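Long-range contacts in methyl-coenzyme M reductase subunit beta (Methanosarcina barkeri, PDB 1E6Y), which forms part of the nickel coenzyme F430 enzyme that reductively cleaves methyl-coenzyme M with coenzyme B, releasing methane and a mixed heterodisulfide in the last step of methanogenesis: residues Gln172-Ile177 with Arg189-Asn194; Phe229-Leu234 with Asp295-Asn300. All blocks are in the same frame, centred on the assembly; numbering follows the deposited sequence.

Contact 1: residues Gln172-Ile177 with Arg189-Asn194; sequences QGILSI and RNIMAN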
ATOM      1  N   GLN E 172     -15.354  -5.752 -16.708  1.00 14.29           N
ATOM      2  CA  GLN E 172     -14.883  -6.748 -15.746  1.00 15.46           C
ATOM      3  C   GLN E 172     -14.371  -7.970 -16.490  1.00 14.51           C
ATOM      4  O   GLN E 172     -14.937  -8.362 -17.509  1.00 14.60           O
ATOM      5  CB  GLN E 172     -16.010  -7.226 -14.829  1.00 17.95           C
ATOM      6  CG  GLN E 172     -16.764  -6.169 -14.056  1.00 21.78           C
ATOM      7  CD  GLN E 172     -17.909  -6.777 -13.259  1.00 23.90           C
ATOM      8  OE1 GLN E 172     -17.908  -7.978 -12.970  1.00 25.02           O
ATOM      9  NE2 GLN E 172     -18.916  -5.964 -12.945  1.00 25.00           N
ATOM     10  N   GLY E 173     -13.427  -8.667 -15.872  1.00 13.77           N
ATOM     11  CA  GLY E 173     -13.049  -9.984 -16.348  1.00 12.55           C
ATOM     12  C   GLY E 173     -13.164 -11.004 -15.231  1.00 11.61           C
ATOM     13  O   GLY E 173     -13.641 -10.689 -14.139  1.00 11.59           O
ATOM     14  N   ILE E 174     -12.730 -12.228 -15.505  1.00 11.14           N
ATOM     15  CA  ILE E 174     -12.699 -13.283 -14.500  1.00 10.64           C
ATOM     16  C   ILE E 174     -11.584 -13.035 -13.480  1.00 10.56           C
ATOM     17  O   ILE E 174     -11.736 -13.341 -12.297  1.00 10.19           O
ATOM     18  CB  ILE E 174     -12.507 -14.667 -15.173  1.00 11.10           C
ATOM     19  CG1 ILE E 174     -13.716 -14.974 -16.060  1.00 11.52           C
ATOM     20  CG2 ILE E 174     -12.335 -15.757 -14.126  1.00 11.87           C
ATOM     21  CD1 ILE E 174     -13.535 -16.172 -16.951  1.00 11.88           C
ATOM     22  N   LEU E 175     -10.497 -12.413 -13.932  1.00 10.02           N
ATOM     23  CA  LEU E 175      -9.354 -12.119 -13.071  1.00 10.11           C
ATOM     24  C   LEU E 175      -9.479 -10.731 -12.444  1.00 10.24           C
ATOM     25  O   LEU E 175     -10.432  -9.999 -12.712  1.00 11.46           O
ATOM     26  CB  LEU E 175      -8.052 -12.208 -13.875  1.00 10.26           C
ATOM     27  CG  LEU E 175      -7.814 -13.510 -14.644  1.00 10.83           C
ATOM     28  CD1 LEU E 175      -6.620 -13.360 -15.576  1.00 11.58           C
ATOM     29  CD2 LEU E 175      -7.594 -14.646 -13.661  1.00 11.39           C
ATOM     30  N   SER E 176      -8.528 -10.388 -11.583  1.00  9.87           N
ATOM     31  CA  SER E 176      -8.497  -9.074 -10.950  1.00  9.86           C
ATOM     32  C   SER E 176      -7.494  -8.191 -11.700  1.00 10.67           C
ATOM     33  O   SER E 176      -7.410  -8.255 -12.926  1.00 11.48           O
ATOM     34  CB  SER E 176      -8.094  -9.223  -9.480  1.00  9.98           C
ATOM     35  OG  SER E 176      -8.311  -8.024  -8.759  1.00 10.45           O
ATOM     36  N   ILE E 177      -6.804  -7.311 -10.979  1.00  9.99           N
ATOM     37  CA  ILE E 177      -5.631  -6.634 -11.527  1.00  8.94           C
ATOM     38  C   ILE E 177      -4.378  -7.190 -10.851  1.00  8.94           C
ATOM     39  O   ILE E 177      -4.446  -7.697  -9.731  1.00  8.86           O
ATOM     40  CB  ILE E 177      -5.704  -5.090 -11.330  1.00  8.72           C
ATOM     41  CG1 ILE E 177      -5.685  -4.728  -9.842  1.00  8.19           C
ATOM     42  CG2 ILE E 177      -6.956  -4.538 -11.999  1.00  9.43           C
ATOM     43  CD1 ILE E 177      -5.519  -3.240  -9.579  1.00  9.42           C
ATOM     44  N   ARG E 189      -5.006 -17.291  -9.187  1.00  8.56           N
ATOM     45  CA  ARG E 189      -5.656 -17.610  -7.917  1.00  8.83           C
ATOM     46  C   ARG E 189      -6.602 -16.525  -7.464  1.00  8.28           C
ATOM     47  O   ARG E 189      -7.448 -16.766  -6.598  1.00  7.97           O
ATOM     48  CB  ARG E 189      -4.591 -17.902  -6.862  1.00  8.64           C
ATOM     49  CG  ARG E 189      -3.610 -18.984  -7.295  1.00  8.76           C
ATOM     50  CD  ARG E 189      -2.811 -19.555  -6.135  1.00  8.12           C
ATOM     51  NE  ARG E 189      -3.703 -20.330  -5.256  1.00  8.49           N
ATOM     52  CZ  ARG E 189      -3.234 -20.796  -4.081  1.00  8.30           C
ATOM     53  NH1 ARG E 189      -4.107 -21.506  -3.369  1.00  8.02           N
ATOM     54  NH2 ARG E 189      -1.995 -20.548  -3.711  1.00  8.91           N
ATOM     55  N   ASN E 190      -6.533 -15.348  -8.078  1.00  8.15           N
ATOM     56  CA  ASN E 190      -7.445 -14.274  -7.703  1.00  8.54           C
ATOM     57  C   ASN E 190      -8.745 -14.301  -8.512  1.00  9.07           C
ATOM     58  O   ASN E 190      -9.032 -13.385  -9.287  1.00  9.19           O
ATOM     59  CB  ASN E 190      -6.763 -12.910  -7.841  1.00  8.22           C
ATOM     60  CG  ASN E 190      -7.411 -11.852  -6.967  1.00  8.39           C
ATOM     61  OD1 ASN E 190      -8.433 -12.103  -6.325  1.00  8.46           O
ATOM     62  ND2 ASN E 190      -6.798 -10.674  -6.903  1.00  8.61           N
ATOM     63  N   ILE E 191      -9.536 -15.352  -8.304  1.00  9.20           N
ATOM     64  CA  ILE E 191     -10.829 -15.506  -8.967  1.00 10.09           C
ATOM     65  C   ILE E 191     -11.854 -15.915  -7.915  1.00 10.42           C
ATOM     66  O   ILE E 191     -11.770 -17.011  -7.361  1.00 10.35           O
ATOM     67  CB  ILE E 191     -10.772 -16.607 -10.062  1.00 11.19           C
ATOM     68  CG1 ILE E 191      -9.674 -16.286 -11.078  1.00 11.08           C
ATOM     69  CG2 ILE E 191     -12.125 -16.730 -10.755  1.00 11.32           C
ATOM     70  CD1 ILE E 191      -9.330 -17.436 -11.992  1.00 11.93           C
ATOM     71  N   MET E 192     -12.808 -15.035  -7.621  1.00 10.87           N
ATOM     72  CA  MET E 192     -13.737 -15.297  -6.527  1.00 11.54           C
ATOM     73  C   MET E 192     -14.632 -16.492  -6.842  1.00 10.89           C
ATOM     74  O   MET E 192     -14.940 -16.766  -8.006  1.00  9.92           O
ATOM     75  CB  MET E 192     -14.571 -14.047  -6.197  1.00 14.41           C
ATOM     76  CG  MET E 192     -15.879 -13.914  -6.951  1.00 15.84           C
ATOM     77  SD  MET E 192     -16.679 -12.316  -6.658  1.00 18.23           S
ATOM     78  CE  MET E 192     -16.965 -12.372  -4.888  1.00 17.87           C
ATOM     79  N   ALA E 193     -14.913 -17.281  -5.809  1.00 10.26           N
ATOM     80  CA  ALA E 193     -15.627 -18.543  -5.959  1.00  9.93           C
ATOM     81  C   ALA E 193     -16.970 -18.374  -6.669  1.00  9.95           C
ATOM     82  O   ALA E 193     -17.365 -19.228  -7.463  1.00 10.27           O
ATOM     83  CB  ALA E 193     -15.827 -19.190  -4.599  1.00 10.12           C
ATOM     84  N   ASN E 194     -17.638 -17.249  -6.431  1.00  9.64           N
ATOM     85  CA  ASN E 194     -18.920 -16.977  -7.078  1.00  9.84           C
ATOM     86  C   ASN E 194     -18.801 -16.909  -8.600  1.00 10.13           C
ATOM     87  O   ASN E 194     -19.728 -17.296  -9.312  1.00 11.07           O
ATOM     88  CB  ASN E 194     -19.526 -15.672  -6.550  1.00 10.22           C
ATOM     89  CG  ASN E 194     -20.391 -15.883  -5.319  1.00 10.79           C
ATOM     90  OD1 ASN E 194     -20.610 -17.010  -4.883  1.00 10.90           O
ATOM     91  ND2 ASN E 194     -20.881 -14.790  -4.748  1.00 12.30           N
TER
HETATM   92  O   HOH W   1     -11.366 -11.969 -10.129  1.00 19.66           O
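Ile-174 and Ile-191 meet through their CG2 methyls, each held anti to its own backbone N (chi1 -64° and -57°, measured to CG1), and these two methyls close to 3.5 Å. Leu-175 joins them from beside Ile-174: its CD2 touches both CG1 and CD1 of Ile-191, 3.7 Å from the latter. Ile-191 thus uses both branches, CG2 against Ile-174 and the CG1-CD1 branch against Leu-175. No direct hydrogen bond links the two segments, but a water lies within hydrogen-bonding distance of a carbonyl on each. Its oxygen is 2.6 Å from Ile-174 O. On the other segment it is 2.9 Å from Asn-190 O. Next to this water Ser-176 CB packs against the side-chain amide of Asn-190, while Ser-176 OG is hydrogen-bonded to Asn-180. Tyr-214 of helix 204-221 touches both isoleucines, and Phe-416 of helix 405-416 packs on Ile-174. The segment 189-194 combines two recognised motifs, an inverse gamma turn centred on Asn-190 and, two residues on, Met-192 as the N-cap of helix 193-199, and this lead-in to the helix packs against the loop that follows strand 171-172.

Contact 2: residues Phe229-Leu234 with Asp295-Asn300; sequences FERHQL and DVPKWN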
ATOM      1  N   PHE E 229       7.300 -32.264  -6.545  1.00 10.60           N
ATOM      2  CA  PHE E 229       6.048 -31.587  -6.242  1.00 10.10           C
ATOM      3  C   PHE E 229       5.117 -31.507  -7.447  1.00  9.72           C
ATOM      4  O   PHE E 229       3.917 -31.288  -7.288  1.00  9.42           O
ATOM      5  CB  PHE E 229       6.325 -30.192  -5.679  1.00 10.37           C
ATOM      6  CG  PHE E 229       7.005 -30.214  -4.337  1.00 10.27           C
ATOM      7  CD1 PHE E 229       8.391 -30.149  -4.248  1.00 10.17           C
ATOM      8  CD2 PHE E 229       6.266 -30.406  -3.174  1.00 10.08           C
ATOM      9  CE1 PHE E 229       9.035 -30.283  -3.019  1.00 10.74           C
ATOM     10  CE2 PHE E 229       6.898 -30.540  -1.938  1.00  9.79           C
ATOM     11  CZ  PHE E 229       8.286 -30.478  -1.860  1.00 10.48           C
ATOM     12  N   GLU E 230       5.646 -31.767  -8.641  1.00  9.46           N
ATOM     13  CA  GLU E 230       4.785 -31.831  -9.816  1.00  9.92           C
ATOM     14  C   GLU E 230       3.854 -33.037  -9.757  1.00 10.12           C
ATOM     15  O   GLU E 230       2.641 -32.878  -9.892  1.00  9.38           O
ATOM     16  CB  GLU E 230       5.587 -31.861 -11.122  1.00 11.18           C
ATOM     17  CG  GLU E 230       4.667 -31.913 -12.345  1.00 11.99           C
ATOM     18  CD  GLU E 230       5.370 -31.707 -13.671  1.00 12.76           C
ATOM     19  OE1 GLU E 230       6.486 -32.230 -13.859  1.00 14.09           O
ATOM     20  OE2 GLU E 230       4.760 -31.073 -14.557  1.00 13.81           O
ATOM     21  N   ARG E 231       4.405 -34.234  -9.539  1.00  9.53           N
ATOM     22  CA  ARG E 231       3.542 -35.411  -9.352  1.00 10.18           C
ATOM     23  C   ARG E 231       2.540 -35.166  -8.225  1.00  9.80           C
ATOM     24  O   ARG E 231       1.362 -35.464  -8.330  1.00 10.56           O
ATOM     25  CB  ARG E 231       4.394 -36.647  -9.036  1.00  9.86           C
ATOM     26  CG  ARG E 231       3.576 -37.887  -8.662  1.00 11.38           C
ATOM     27  CD  ARG E 231       4.470 -39.075  -8.271  1.00 10.84           C
ATOM     28  NE  ARG E 231       3.598 -40.253  -8.157  1.00 10.64           N
ATOM     29  CZ  ARG E 231       3.220 -40.865  -7.037  1.00 11.07           C
ATOM     30  NH1 ARG E 231       2.385 -41.900  -7.132  1.00 11.21           N
ATOM     31  NH2 ARG E 231       3.646 -40.486  -5.837  1.00 10.91           N
ATOM     32  N   HIS E 232       3.030 -34.576  -7.137  1.00 10.01           N
ATOM     33  CA  HIS E 232       2.199 -34.284  -5.966  1.00 10.00           C
ATOM     34  C   HIS E 232       0.955 -33.461  -6.314  1.00  9.80           C
ATOM     35  O   HIS E 232      -0.166 -33.838  -5.963  1.00  9.96           O
ATOM     36  CB  HIS E 232       3.031 -33.545  -4.915  1.00  9.78           C
ATOM     37  CG  HIS E 232       2.345 -33.406  -3.592  1.00  9.56           C
ATOM     38  ND1 HIS E 232       1.561 -32.318  -3.268  1.00  9.53           N
ATOM     39  CD2 HIS E 232       2.339 -34.210  -2.502  1.00  9.88           C
ATOM     40  CE1 HIS E 232       1.106 -32.456  -2.036  1.00 10.34           C
ATOM     41  NE2 HIS E 232       1.564 -33.596  -1.548  1.00  9.13           N
ATOM     42  N   GLN E 233       1.147 -32.368  -7.049  1.00  9.23           N
ATOM     43  CA  GLN E 233       0.035 -31.485  -7.395  1.00  8.84           C
ATOM     44  C   GLN E 233      -0.877 -32.076  -8.468  1.00  9.15           C
ATOM     45  O   GLN E 233      -2.093 -31.898  -8.423  1.00  9.32           O
ATOM     46  CB  GLN E 233       0.565 -30.120  -7.845  1.00  7.74           C
ATOM     47  CG  GLN E 233       1.279 -29.345  -6.738  1.00  8.64           C
ATOM     48  CD  GLN E 233       0.449 -29.242  -5.471  1.00  9.19           C
ATOM     49  OE1 GLN E 233       0.794 -29.824  -4.443  1.00  8.99           O
ATOM     50  NE2 GLN E 233      -0.661 -28.516  -5.542  1.00  8.49           N
ATOM     51  N   LEU E 234      -0.292 -32.837  -9.389  1.00  9.77           N
ATOM     52  CA  LEU E 234      -1.050 -33.409 -10.497  1.00 10.21           C
ATOM     53  C   LEU E 234      -1.924 -34.588 -10.076  1.00 10.59           C
ATOM     54  O   LEU E 234      -2.989 -34.801 -10.649  1.00 10.45           O
ATOM     55  CB  LEU E 234      -0.106 -33.825 -11.628  1.00 11.20           C
ATOM     56  CG  LEU E 234       0.532 -32.655 -12.382  1.00 11.64           C
ATOM     57  CD1 LEU E 234       1.438 -33.178 -13.479  1.00 13.26           C
ATOM     58  CD2 LEU E 234      -0.552 -31.765 -12.965  1.00 12.22           C
ATOM     59  N   ASP E 295       2.214 -44.595  -0.281  1.00 13.55           N
ATOM     60  CA  ASP E 295       2.486 -43.585  -1.301  1.00 12.98           C
ATOM     61  C   ASP E 295       1.935 -42.276  -0.763  1.00 11.71           C
ATOM     62  O   ASP E 295       0.722 -42.090  -0.692  1.00 12.37           O
ATOM     63  CB  ASP E 295       1.788 -43.948  -2.619  1.00 12.49           C
ATOM     64  CG  ASP E 295       2.219 -43.059  -3.788  1.00 14.12           C
ATOM     65  OD1 ASP E 295       2.402 -41.839  -3.600  1.00 13.29           O
ATOM     66  OD2 ASP E 295       2.311 -43.575  -4.921  1.00 14.48           O
ATOM     67  N   VAL E 296       2.830 -41.396  -0.325  1.00 11.78           N
ATOM     68  CA  VAL E 296       2.422 -40.189   0.387  1.00 11.07           C
ATOM     69  C   VAL E 296       1.648 -39.201  -0.495  1.00 10.50           C
ATOM     70  O   VAL E 296       0.552 -38.781  -0.126  1.00 11.30           O
ATOM     71  CB  VAL E 296       3.637 -39.483   1.052  1.00 10.63           C
ATOM     72  CG1 VAL E 296       3.199 -38.174   1.705  1.00 10.28           C
ATOM     73  CG2 VAL E 296       4.267 -40.405   2.094  1.00 11.78           C
ATOM     74  N   PRO E 297       2.156 -38.894  -1.706  1.00 10.64           N
ATOM     75  CA  PRO E 297       1.380 -38.021  -2.598  1.00 10.46           C
ATOM     76  C   PRO E 297       0.020 -38.600  -3.005  1.00 10.68           C
ATOM     77  O   PRO E 297      -0.949 -37.859  -3.154  1.00 10.55           O
ATOM     78  CB  PRO E 297       2.304 -37.830  -3.802  1.00 10.48           C
ATOM     79  CG  PRO E 297       3.680 -38.033  -3.248  1.00 11.10           C
ATOM     80  CD  PRO E 297       3.510 -39.138  -2.236  1.00 10.17           C
ATOM     81  N   LYS E 298      -0.063 -39.922  -3.138  1.00 11.23           N
ATOM     82  CA  LYS E 298      -1.334 -40.569  -3.460  1.00 11.93           C
ATOM     83  C   LYS E 298      -2.326 -40.506  -2.304  1.00 11.58           C
ATOM     84  O   LYS E 298      -3.520 -40.306  -2.516  1.00 11.98           O
ATOM     85  CB  LYS E 298      -1.112 -42.026  -3.856  1.00 14.36           C
ATOM     86  CG  LYS E 298      -1.156 -42.259  -5.347  1.00 18.00           C
ATOM     87  CD  LYS E 298      -1.596 -43.672  -5.651  1.00 20.12           C
ATOM     88  CE  LYS E 298      -1.706 -43.887  -7.134  1.00 21.09           C
ATOM     89  NZ  LYS E 298      -1.340 -45.282  -7.484  1.00 22.34           N
ATOM     90  N   TRP E 299      -1.834 -40.716  -1.087  1.00 11.16           N
ATOM     91  CA  TRP E 299      -2.666 -40.568   0.102  1.00 10.92           C
ATOM     92  C   TRP E 299      -3.205 -39.143   0.187  1.00 10.40           C
ATOM     93  O   TRP E 299      -4.381 -38.932   0.481  1.00 11.32           O
ATOM     94  CB  TRP E 299      -1.871 -40.899   1.371  1.00 11.72           C
ATOM     95  CG  TRP E 299      -2.571 -40.464   2.628  1.00 11.77           C
ATOM     96  CD1 TRP E 299      -2.160 -39.498   3.503  1.00 10.92           C
ATOM     97  CD2 TRP E 299      -3.858 -40.898   3.084  1.00 12.04           C
ATOM     98  NE1 TRP E 299      -3.115 -39.297   4.470  1.00 12.03           N
ATOM     99  CE2 TRP E 299      -4.168 -40.144   4.240  1.00 11.72           C
ATOM    100  CE3 TRP E 299      -4.784 -41.848   2.627  1.00 11.77           C
ATOM    101  CZ2 TRP E 299      -5.364 -40.311   4.946  1.00 12.72           C
ATOM    102  CZ3 TRP E 299      -5.976 -42.012   3.330  1.00 12.79           C
ATOM    103  CH2 TRP E 299      -6.253 -41.245   4.478  1.00 12.53           C
ATOM    104  N   ASN E 300      -2.335 -38.172  -0.073  1.00 11.05           N
ATOM    105  CA  ASN E 300      -2.743 -36.773  -0.099  1.00 10.65           C
ATOM    106  C   ASN E 300      -3.866 -36.536  -1.105  1.00 10.18           C
ATOM    107  O   ASN E 300      -4.833 -35.834  -0.806  1.00 10.05           O
ATOM    108  CB  ASN E 300      -1.549 -35.876  -0.432  1.00 11.00           C
ATOM    109  CG  ASN E 300      -1.897 -34.409  -0.354  1.00 12.12           C
ATOM    110  OD1 ASN E 300      -2.126 -33.878   0.731  1.00 13.72           O
ATOM    111  ND2 ASN E 300      -2.034 -33.767  -1.508  1.00 11.75           N
TER
HETATM  112  O   HOH W   2      -1.434 -35.179  -3.925  1.00 12.32           O
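Arg-231 and Asp-295 reach toward each other tip to tip between two helices. From CB, the arginine sets out with CG anti to the backbone N (chi1 173°) and stays extended through CD to NE, which carries the guanidinium across to the start of helix 296-318. NE is salt-bridged to Asp-2. Beyond CZ, NH1 of Arg-231 donates to OD2 of Asp-295 at 2.8 Å, and NH2 donates to OD1 at 2.9 Å in the straighter bond (169°). Each oxygen offers its syn lone pair, completing an end-on, two-pronged salt bridge. NH2 also lies against the proline ring, 3.6 Å from Pro-297 CG. Asp-295 is the N-cap, and its OD1 has a second donor, Lys-298 N, which approaches from above the carboxylate plane. The arginine thus holds the very group that caps the helix.

His-232 takes the other flank. Its CD2 lies 3.8 Å from Pro-297 CB. It crosses the Asn-300 side chain at about a right angle, yet the imidazole and amide planes lie close to parallel. His-232 ND1 donates to Gln-233 OE1 at 2.9 Å, in the ring plane, and NE2 is hydrogen-bonded to Tyr-346, so both nitrogens fix the ring's rotation. A water over one ring face donates to His-232 O and Pro-297 O and accepts from Asn-300 ND2; Asn-300 OD1 accepts from Asp-345 N.

Helices 228-241 and 296-318 run nearly parallel here, their local axes 25° apart and 9.0 Å at closest approach. Helix 204-221 packs against 228-241 through Gln-233 and Leu-234, and Pro-246 of the gamma subunit packs on both His-232 and Pro-297.

How the contacts relate
Read from the N terminus, the chain reaches contact 1 first: after strand 171-172 it makes a short excursion of eleven residues, without helix or strand, and is closed where 189-194 comes back beside 172-177. It then runs through helices 193-199 and 204-221 before contact 2 opens on helix 228-241. Contact 2 closes a much longer loop, holding two further helices and the hairpin of strands 278-283 and 289-293. The two closures follow in series, neither nesting nor crossing, with centres 27 Å apart. Helix 204-221 connects their surroundings, packing on side chains of both. Contact 1 bridges the N-terminal and C-terminal family regions; contact 2 lies within the latter.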